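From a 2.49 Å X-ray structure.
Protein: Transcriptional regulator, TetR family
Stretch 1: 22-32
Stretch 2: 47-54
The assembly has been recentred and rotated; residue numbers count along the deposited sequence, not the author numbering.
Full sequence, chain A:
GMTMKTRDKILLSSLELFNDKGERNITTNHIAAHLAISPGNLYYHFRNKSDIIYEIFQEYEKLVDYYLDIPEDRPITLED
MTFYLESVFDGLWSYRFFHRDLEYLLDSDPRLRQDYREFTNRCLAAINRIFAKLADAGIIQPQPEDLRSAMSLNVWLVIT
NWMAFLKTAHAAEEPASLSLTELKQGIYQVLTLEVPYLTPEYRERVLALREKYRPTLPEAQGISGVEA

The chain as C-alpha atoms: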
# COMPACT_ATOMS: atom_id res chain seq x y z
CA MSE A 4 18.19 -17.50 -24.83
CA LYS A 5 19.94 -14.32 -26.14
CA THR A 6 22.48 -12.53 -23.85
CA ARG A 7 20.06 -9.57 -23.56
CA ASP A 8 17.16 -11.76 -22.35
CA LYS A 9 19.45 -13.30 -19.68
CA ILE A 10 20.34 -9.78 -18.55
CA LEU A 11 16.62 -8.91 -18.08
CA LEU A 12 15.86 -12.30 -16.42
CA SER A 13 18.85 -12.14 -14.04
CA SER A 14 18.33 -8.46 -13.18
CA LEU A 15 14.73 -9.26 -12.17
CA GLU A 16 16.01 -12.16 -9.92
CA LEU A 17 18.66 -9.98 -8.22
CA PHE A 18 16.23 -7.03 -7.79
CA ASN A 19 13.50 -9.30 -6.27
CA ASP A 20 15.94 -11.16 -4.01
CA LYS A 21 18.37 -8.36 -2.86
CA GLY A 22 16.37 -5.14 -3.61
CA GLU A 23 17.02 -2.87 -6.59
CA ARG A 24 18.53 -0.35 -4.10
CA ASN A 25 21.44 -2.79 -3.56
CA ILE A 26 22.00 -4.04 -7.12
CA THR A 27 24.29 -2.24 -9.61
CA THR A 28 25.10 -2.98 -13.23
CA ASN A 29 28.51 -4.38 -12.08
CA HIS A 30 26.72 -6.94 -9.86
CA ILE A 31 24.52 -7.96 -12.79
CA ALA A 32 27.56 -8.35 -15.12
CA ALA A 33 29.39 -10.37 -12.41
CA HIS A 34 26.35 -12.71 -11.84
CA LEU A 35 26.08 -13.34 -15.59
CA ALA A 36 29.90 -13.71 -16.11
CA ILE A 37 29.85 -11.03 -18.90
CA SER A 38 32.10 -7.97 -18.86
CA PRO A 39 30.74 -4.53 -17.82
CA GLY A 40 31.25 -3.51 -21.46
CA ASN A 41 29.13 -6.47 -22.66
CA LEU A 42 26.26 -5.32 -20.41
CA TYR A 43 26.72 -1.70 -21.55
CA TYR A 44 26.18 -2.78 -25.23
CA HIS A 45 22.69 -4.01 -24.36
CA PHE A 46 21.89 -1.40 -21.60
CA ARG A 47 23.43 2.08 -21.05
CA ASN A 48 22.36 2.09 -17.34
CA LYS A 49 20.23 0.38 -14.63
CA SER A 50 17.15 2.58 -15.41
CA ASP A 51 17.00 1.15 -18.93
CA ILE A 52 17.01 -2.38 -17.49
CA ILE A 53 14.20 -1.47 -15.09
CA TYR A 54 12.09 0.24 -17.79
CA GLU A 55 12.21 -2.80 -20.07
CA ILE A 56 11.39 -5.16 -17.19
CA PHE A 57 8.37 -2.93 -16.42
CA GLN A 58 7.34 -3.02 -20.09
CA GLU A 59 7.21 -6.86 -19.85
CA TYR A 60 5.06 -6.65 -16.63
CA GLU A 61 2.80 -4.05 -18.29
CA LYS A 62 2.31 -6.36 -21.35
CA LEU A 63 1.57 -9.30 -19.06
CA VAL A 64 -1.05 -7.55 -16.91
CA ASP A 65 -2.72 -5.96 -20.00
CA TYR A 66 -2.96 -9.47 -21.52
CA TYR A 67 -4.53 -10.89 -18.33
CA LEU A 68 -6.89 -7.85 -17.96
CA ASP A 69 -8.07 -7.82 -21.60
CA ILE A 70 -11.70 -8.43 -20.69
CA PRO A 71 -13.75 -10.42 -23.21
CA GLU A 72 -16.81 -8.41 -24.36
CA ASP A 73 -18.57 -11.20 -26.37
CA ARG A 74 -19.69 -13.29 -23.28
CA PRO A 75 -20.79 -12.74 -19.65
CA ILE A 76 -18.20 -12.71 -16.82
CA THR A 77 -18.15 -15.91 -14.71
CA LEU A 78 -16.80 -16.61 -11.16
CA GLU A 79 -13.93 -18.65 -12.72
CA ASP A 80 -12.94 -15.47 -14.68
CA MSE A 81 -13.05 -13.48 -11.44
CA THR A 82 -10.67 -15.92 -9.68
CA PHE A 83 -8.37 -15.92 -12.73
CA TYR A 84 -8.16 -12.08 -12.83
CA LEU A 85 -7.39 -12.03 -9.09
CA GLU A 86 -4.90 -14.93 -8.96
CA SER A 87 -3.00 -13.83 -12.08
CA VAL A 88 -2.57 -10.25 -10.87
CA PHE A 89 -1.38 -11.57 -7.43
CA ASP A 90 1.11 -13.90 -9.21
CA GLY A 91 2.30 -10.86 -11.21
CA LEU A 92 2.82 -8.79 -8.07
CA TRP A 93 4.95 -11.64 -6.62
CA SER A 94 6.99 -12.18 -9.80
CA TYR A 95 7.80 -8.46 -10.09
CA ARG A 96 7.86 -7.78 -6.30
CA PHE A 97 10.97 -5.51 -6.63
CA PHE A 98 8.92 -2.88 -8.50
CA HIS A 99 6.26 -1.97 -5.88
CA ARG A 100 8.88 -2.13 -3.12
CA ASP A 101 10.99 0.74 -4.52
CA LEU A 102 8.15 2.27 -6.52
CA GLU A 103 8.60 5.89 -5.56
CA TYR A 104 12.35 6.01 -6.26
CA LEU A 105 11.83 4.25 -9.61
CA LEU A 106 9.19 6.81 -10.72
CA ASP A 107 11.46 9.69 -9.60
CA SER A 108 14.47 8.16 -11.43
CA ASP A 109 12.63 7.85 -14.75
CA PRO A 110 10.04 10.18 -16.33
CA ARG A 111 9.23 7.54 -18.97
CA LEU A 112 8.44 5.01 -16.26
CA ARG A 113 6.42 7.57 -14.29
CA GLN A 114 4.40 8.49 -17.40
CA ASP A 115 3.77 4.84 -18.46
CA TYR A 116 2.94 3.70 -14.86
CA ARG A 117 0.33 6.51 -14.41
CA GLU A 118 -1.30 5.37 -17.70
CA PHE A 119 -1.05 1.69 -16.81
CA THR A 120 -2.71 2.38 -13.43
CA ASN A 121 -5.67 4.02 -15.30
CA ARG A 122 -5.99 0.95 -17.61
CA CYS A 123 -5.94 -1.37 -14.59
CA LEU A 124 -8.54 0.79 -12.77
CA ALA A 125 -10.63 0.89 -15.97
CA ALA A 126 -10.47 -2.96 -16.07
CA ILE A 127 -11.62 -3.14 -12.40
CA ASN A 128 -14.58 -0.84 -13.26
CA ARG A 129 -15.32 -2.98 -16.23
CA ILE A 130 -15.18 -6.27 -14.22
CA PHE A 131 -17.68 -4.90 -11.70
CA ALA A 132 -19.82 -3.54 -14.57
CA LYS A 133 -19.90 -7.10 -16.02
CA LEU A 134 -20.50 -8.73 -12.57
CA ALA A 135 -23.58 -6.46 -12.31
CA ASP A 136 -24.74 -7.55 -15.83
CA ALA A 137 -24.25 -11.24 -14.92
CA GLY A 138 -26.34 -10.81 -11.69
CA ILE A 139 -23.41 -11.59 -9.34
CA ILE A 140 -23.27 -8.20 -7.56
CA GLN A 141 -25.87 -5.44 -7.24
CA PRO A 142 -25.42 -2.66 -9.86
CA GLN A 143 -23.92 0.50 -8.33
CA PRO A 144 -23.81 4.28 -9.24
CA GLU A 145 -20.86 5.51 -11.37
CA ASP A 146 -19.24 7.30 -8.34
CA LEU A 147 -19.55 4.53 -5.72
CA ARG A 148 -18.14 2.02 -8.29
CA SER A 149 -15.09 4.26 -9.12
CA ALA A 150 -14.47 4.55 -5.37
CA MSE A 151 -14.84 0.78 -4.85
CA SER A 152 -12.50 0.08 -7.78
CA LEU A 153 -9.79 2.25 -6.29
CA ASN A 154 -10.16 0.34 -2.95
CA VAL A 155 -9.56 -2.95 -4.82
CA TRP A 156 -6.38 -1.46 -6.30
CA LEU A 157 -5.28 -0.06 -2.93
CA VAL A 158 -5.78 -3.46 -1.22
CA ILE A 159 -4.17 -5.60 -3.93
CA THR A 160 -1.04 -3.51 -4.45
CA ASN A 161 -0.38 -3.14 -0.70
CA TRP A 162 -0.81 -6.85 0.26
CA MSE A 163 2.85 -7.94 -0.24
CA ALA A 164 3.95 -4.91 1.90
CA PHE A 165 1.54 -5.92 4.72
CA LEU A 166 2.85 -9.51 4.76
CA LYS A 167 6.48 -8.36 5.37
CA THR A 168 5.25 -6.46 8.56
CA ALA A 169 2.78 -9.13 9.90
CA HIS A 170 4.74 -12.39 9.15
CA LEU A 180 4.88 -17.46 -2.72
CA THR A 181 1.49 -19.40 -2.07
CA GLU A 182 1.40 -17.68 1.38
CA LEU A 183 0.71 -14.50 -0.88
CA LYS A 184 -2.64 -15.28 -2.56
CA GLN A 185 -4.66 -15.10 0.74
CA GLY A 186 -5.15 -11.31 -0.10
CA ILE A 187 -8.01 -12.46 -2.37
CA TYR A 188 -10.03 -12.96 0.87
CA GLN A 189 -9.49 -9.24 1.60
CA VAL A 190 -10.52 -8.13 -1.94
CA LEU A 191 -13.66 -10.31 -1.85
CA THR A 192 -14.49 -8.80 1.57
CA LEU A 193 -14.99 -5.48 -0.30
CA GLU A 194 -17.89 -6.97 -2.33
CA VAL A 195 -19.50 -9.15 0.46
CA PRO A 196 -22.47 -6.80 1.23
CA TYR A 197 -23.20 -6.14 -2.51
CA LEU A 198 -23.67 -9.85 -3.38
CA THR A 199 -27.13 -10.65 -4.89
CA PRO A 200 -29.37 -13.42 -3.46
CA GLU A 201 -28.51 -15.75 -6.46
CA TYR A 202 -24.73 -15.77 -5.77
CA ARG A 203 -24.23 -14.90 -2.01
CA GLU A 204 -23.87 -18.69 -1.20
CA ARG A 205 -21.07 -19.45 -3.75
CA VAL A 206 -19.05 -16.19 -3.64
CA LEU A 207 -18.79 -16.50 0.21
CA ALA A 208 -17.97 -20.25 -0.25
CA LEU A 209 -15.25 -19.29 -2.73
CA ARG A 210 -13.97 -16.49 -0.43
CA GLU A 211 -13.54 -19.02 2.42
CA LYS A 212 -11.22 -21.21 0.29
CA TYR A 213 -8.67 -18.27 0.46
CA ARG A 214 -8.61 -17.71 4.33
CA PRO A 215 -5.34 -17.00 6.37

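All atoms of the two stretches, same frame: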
# COMPACT_ATOMS: atom_id res chain seq x y z
N GLY A 22 16.90 -6.51 -3.60
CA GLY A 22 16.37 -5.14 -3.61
C GLY A 22 17.08 -4.38 -4.71
O GLY A 22 18.31 -4.45 -4.79
N GLU A 23 16.35 -3.64 -5.53
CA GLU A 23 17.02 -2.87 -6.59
C GLU A 23 18.02 -1.84 -6.02
O GLU A 23 19.02 -1.55 -6.65
CB GLU A 23 16.04 -2.23 -7.59
CG GLU A 23 15.57 -0.82 -7.27
CD GLU A 23 16.56 0.26 -7.63
OE1 GLU A 23 17.40 0.10 -8.57
OE2 GLU A 23 16.48 1.30 -6.98
N ARG A 24 17.69 -1.27 -4.88
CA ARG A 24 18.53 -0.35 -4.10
C ARG A 24 19.99 -0.86 -4.09
O ARG A 24 20.93 -0.13 -4.39
CB ARG A 24 18.06 -0.34 -2.64
CG ARG A 24 17.82 1.00 -1.99
CD ARG A 24 18.16 1.01 -0.50
NE ARG A 24 17.09 1.51 0.35
CZ ARG A 24 17.24 1.95 1.62
NH1 ARG A 24 18.43 2.06 2.24
NH2 ARG A 24 16.14 2.35 2.27
N ASN A 25 20.14 -2.15 -3.78
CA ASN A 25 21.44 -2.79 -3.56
C ASN A 25 22.06 -3.47 -4.77
O ASN A 25 23.09 -4.10 -4.62
CB ASN A 25 21.33 -3.84 -2.46
CG ASN A 25 20.77 -3.31 -1.17
OD1 ASN A 25 19.78 -3.83 -0.69
ND2 ASN A 25 21.37 -2.25 -0.62
N ILE A 26 21.45 -3.38 -5.94
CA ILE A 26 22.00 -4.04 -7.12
C ILE A 26 22.43 -2.99 -8.14
O ILE A 26 21.65 -2.11 -8.48
CB ILE A 26 21.01 -5.05 -7.72
CG1 ILE A 26 20.69 -6.17 -6.68
CG2 ILE A 26 21.53 -5.63 -9.02
CD1 ILE A 26 21.88 -7.00 -6.19
N THR A 27 23.67 -3.10 -8.59
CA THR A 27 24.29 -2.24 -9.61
C THR A 27 24.52 -3.05 -10.89
O THR A 27 24.48 -4.29 -10.90
CB THR A 27 25.68 -1.71 -9.13
OG1 THR A 27 26.61 -2.80 -8.99
CG2 THR A 27 25.53 -0.99 -7.78
N THR A 28 24.79 -2.34 -11.97
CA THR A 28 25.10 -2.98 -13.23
C THR A 28 26.33 -3.91 -13.11
O THR A 28 26.33 -4.99 -13.71
CB THR A 28 25.23 -1.98 -14.38
OG1 THR A 28 26.03 -0.89 -13.95
CG2 THR A 28 23.86 -1.44 -14.80
N ASN A 29 27.33 -3.53 -12.30
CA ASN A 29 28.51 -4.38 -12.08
C ASN A 29 28.15 -5.71 -11.43
O ASN A 29 28.72 -6.73 -11.81
CB ASN A 29 29.61 -3.66 -11.30
CG ASN A 29 30.29 -2.56 -12.13
OD1 ASN A 29 30.48 -2.67 -13.36
ND2 ASN A 29 30.68 -1.50 -11.45
N HIS A 30 27.20 -5.70 -10.49
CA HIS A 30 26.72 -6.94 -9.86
C HIS A 30 26.07 -7.83 -10.91
O HIS A 30 26.33 -9.03 -10.94
CB HIS A 30 25.66 -6.72 -8.76
CG HIS A 30 26.17 -6.05 -7.52
ND1 HIS A 30 25.97 -4.71 -7.25
CD2 HIS A 30 26.80 -6.55 -6.43
CE1 HIS A 30 26.49 -4.41 -6.08
NE2 HIS A 30 27.00 -5.50 -5.56
N ILE A 31 25.25 -7.22 -11.78
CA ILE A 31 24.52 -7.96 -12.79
C ILE A 31 25.53 -8.60 -13.79
O ILE A 31 25.45 -9.78 -14.09
CB ILE A 31 23.44 -7.09 -13.47
CG1 ILE A 31 22.42 -6.56 -12.45
CG2 ILE A 31 22.70 -7.91 -14.55
CD1 ILE A 31 21.68 -5.31 -12.97
N ALA A 32 26.50 -7.82 -14.25
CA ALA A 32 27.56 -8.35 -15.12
C ALA A 32 28.31 -9.51 -14.44
O ALA A 32 28.52 -10.54 -15.06
CB ALA A 32 28.55 -7.24 -15.53
N ARG A 47 22.63 0.91 -21.48
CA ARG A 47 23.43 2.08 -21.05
C ARG A 47 23.46 2.32 -19.55
O ARG A 47 24.42 2.88 -19.05
CB ARG A 47 22.98 3.36 -21.78
N ASN A 48 22.42 1.90 -18.82
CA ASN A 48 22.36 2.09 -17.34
C ASN A 48 21.26 1.24 -16.71
O ASN A 48 20.42 0.72 -17.44
CB ASN A 48 22.15 3.57 -16.98
CG ASN A 48 20.90 4.18 -17.68
OD1 ASN A 48 19.77 3.68 -17.55
ND2 ASN A 48 21.12 5.26 -18.43
N LYS A 49 21.24 1.17 -15.38
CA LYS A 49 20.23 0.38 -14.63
C LYS A 49 18.79 0.81 -14.91
O LYS A 49 17.92 -0.02 -14.97
CB LYS A 49 20.54 0.40 -13.11
CG LYS A 49 19.68 -0.52 -12.26
CD LYS A 49 20.17 -0.71 -10.79
CE LYS A 49 20.06 0.56 -9.95
NZ LYS A 49 20.08 0.32 -8.46
N SER A 50 18.53 2.10 -15.12
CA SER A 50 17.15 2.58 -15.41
C SER A 50 16.56 1.98 -16.68
O SER A 50 15.34 1.80 -16.77
CB SER A 50 17.09 4.10 -15.56
OG SER A 50 17.47 4.73 -14.35
N ASP A 51 17.42 1.74 -17.66
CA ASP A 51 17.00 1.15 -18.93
C ASP A 51 16.64 -0.30 -18.74
O ASP A 51 15.70 -0.76 -19.36
CB ASP A 51 18.05 1.33 -20.02
CG ASP A 51 18.16 2.78 -20.50
OD1 ASP A 51 17.34 3.65 -20.13
OD2 ASP A 51 19.07 3.04 -21.33
N ILE A 52 17.33 -0.99 -17.83
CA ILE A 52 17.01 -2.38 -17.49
C ILE A 52 15.63 -2.38 -16.86
O ILE A 52 14.73 -3.07 -17.34
CB ILE A 52 18.05 -3.06 -16.54
CG1 ILE A 52 19.42 -3.17 -17.25
CG2 ILE A 52 17.60 -4.48 -16.19
CD1 ILE A 52 20.57 -3.77 -16.37
N ILE A 53 15.46 -1.54 -15.84
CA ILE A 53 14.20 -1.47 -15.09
C ILE A 53 13.00 -1.14 -15.99
O ILE A 53 11.94 -1.78 -15.88
CB ILE A 53 14.31 -0.47 -13.94
CG1 ILE A 53 15.31 -0.97 -12.88
CG2 ILE A 53 12.93 -0.26 -13.25
CD1 ILE A 53 15.67 0.10 -11.85
N TYR A 54 13.18 -0.18 -16.91
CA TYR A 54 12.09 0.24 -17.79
C TYR A 54 11.61 -0.93 -18.64
O TYR A 54 10.40 -1.19 -18.75
CB TYR A 54 12.50 1.39 -18.69
CG TYR A 54 11.42 1.93 -19.59
CD1 TYR A 54 10.24 2.44 -19.06
CD2 TYR A 54 11.61 2.06 -20.97
CE1 TYR A 54 9.23 2.99 -19.86
CE2 TYR A 54 10.59 2.65 -21.81
CZ TYR A 54 9.42 3.10 -21.23
OH TYR A 54 8.41 3.64 -21.98

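The contact is small, 326 Å² counted over both sides, and it is organised around one long side chain. Lys49, in the first turn of its helix, covers more surface than any other residue here, 101 Å². Its CA-to-CB bond points toward the other stretch, and the chain runs out through chi1 and chi2 near t, turns at chi3 (p), and ends extended again at chi4 (t). That path carries the ammonium into the loop ahead of helix 28-32, where three acceptors wait: NZ donates to Glu23 O at 2.8 Å, to Glu23 OE1 at 2.7 Å and to Ile26 O at 2.9 Å. A lysine suits this place because its ammonium has three protons to give and enough reach to deliver them from the helix to the loop.

Thr28 and Glu23 come next, with 50 and 47 Å². Glu23 is buried, and its CA-to-CB bond points toward the second stretch. Both oxygens of its carboxylate have partners: OE1 forms the salt bridge with Lys49 NZ, while OE2 is hydrogen-bonded elsewhere in the structure. The backbone of the same residue also does double duty, since Glu23 O accepts from Ile26 N at 3.1 Å as well as from the lysine. The ammonium thus ties together a turn that already closes on itself. Just before it, Gly22 adopts a positive phi as the chain leaves the preceding helix; at its backbone angles a CB would jam against the carbonyl O of the residue before, so glycine fits.

Thr28 works by packing. In the p rotamer its CG2 lies 3.7 Å from Lys49 N and 4.2 Å from Lys49 CB, covering the start of the second helix where the two stretches come to 6.1 Å between the CA atoms of Thr28 and Lys49. A small beta-branched residue fits this close approach. The same methyl is 4.3 Å from Ile52 CD1, leading into the apolar part of the contact, where Ile31 CD1 meets Ile52 CD1 at 3.9 Å. Both isoleucines are buried, and their CA-to-CB bonds point toward the other stretch; both have chi1 m and chi2 t, and their ends meet between helices inclined at 68°. Ile53 CD1 adds cover beside the salt bridge, 3.7 Å from Glu23 OE1.

Each helix start is capped locally: Thr27 OG1 accepts weakly from His30 N at 3.3 Å, and Asn48 OD1 accepts from Asp51 N at 3.0 Å.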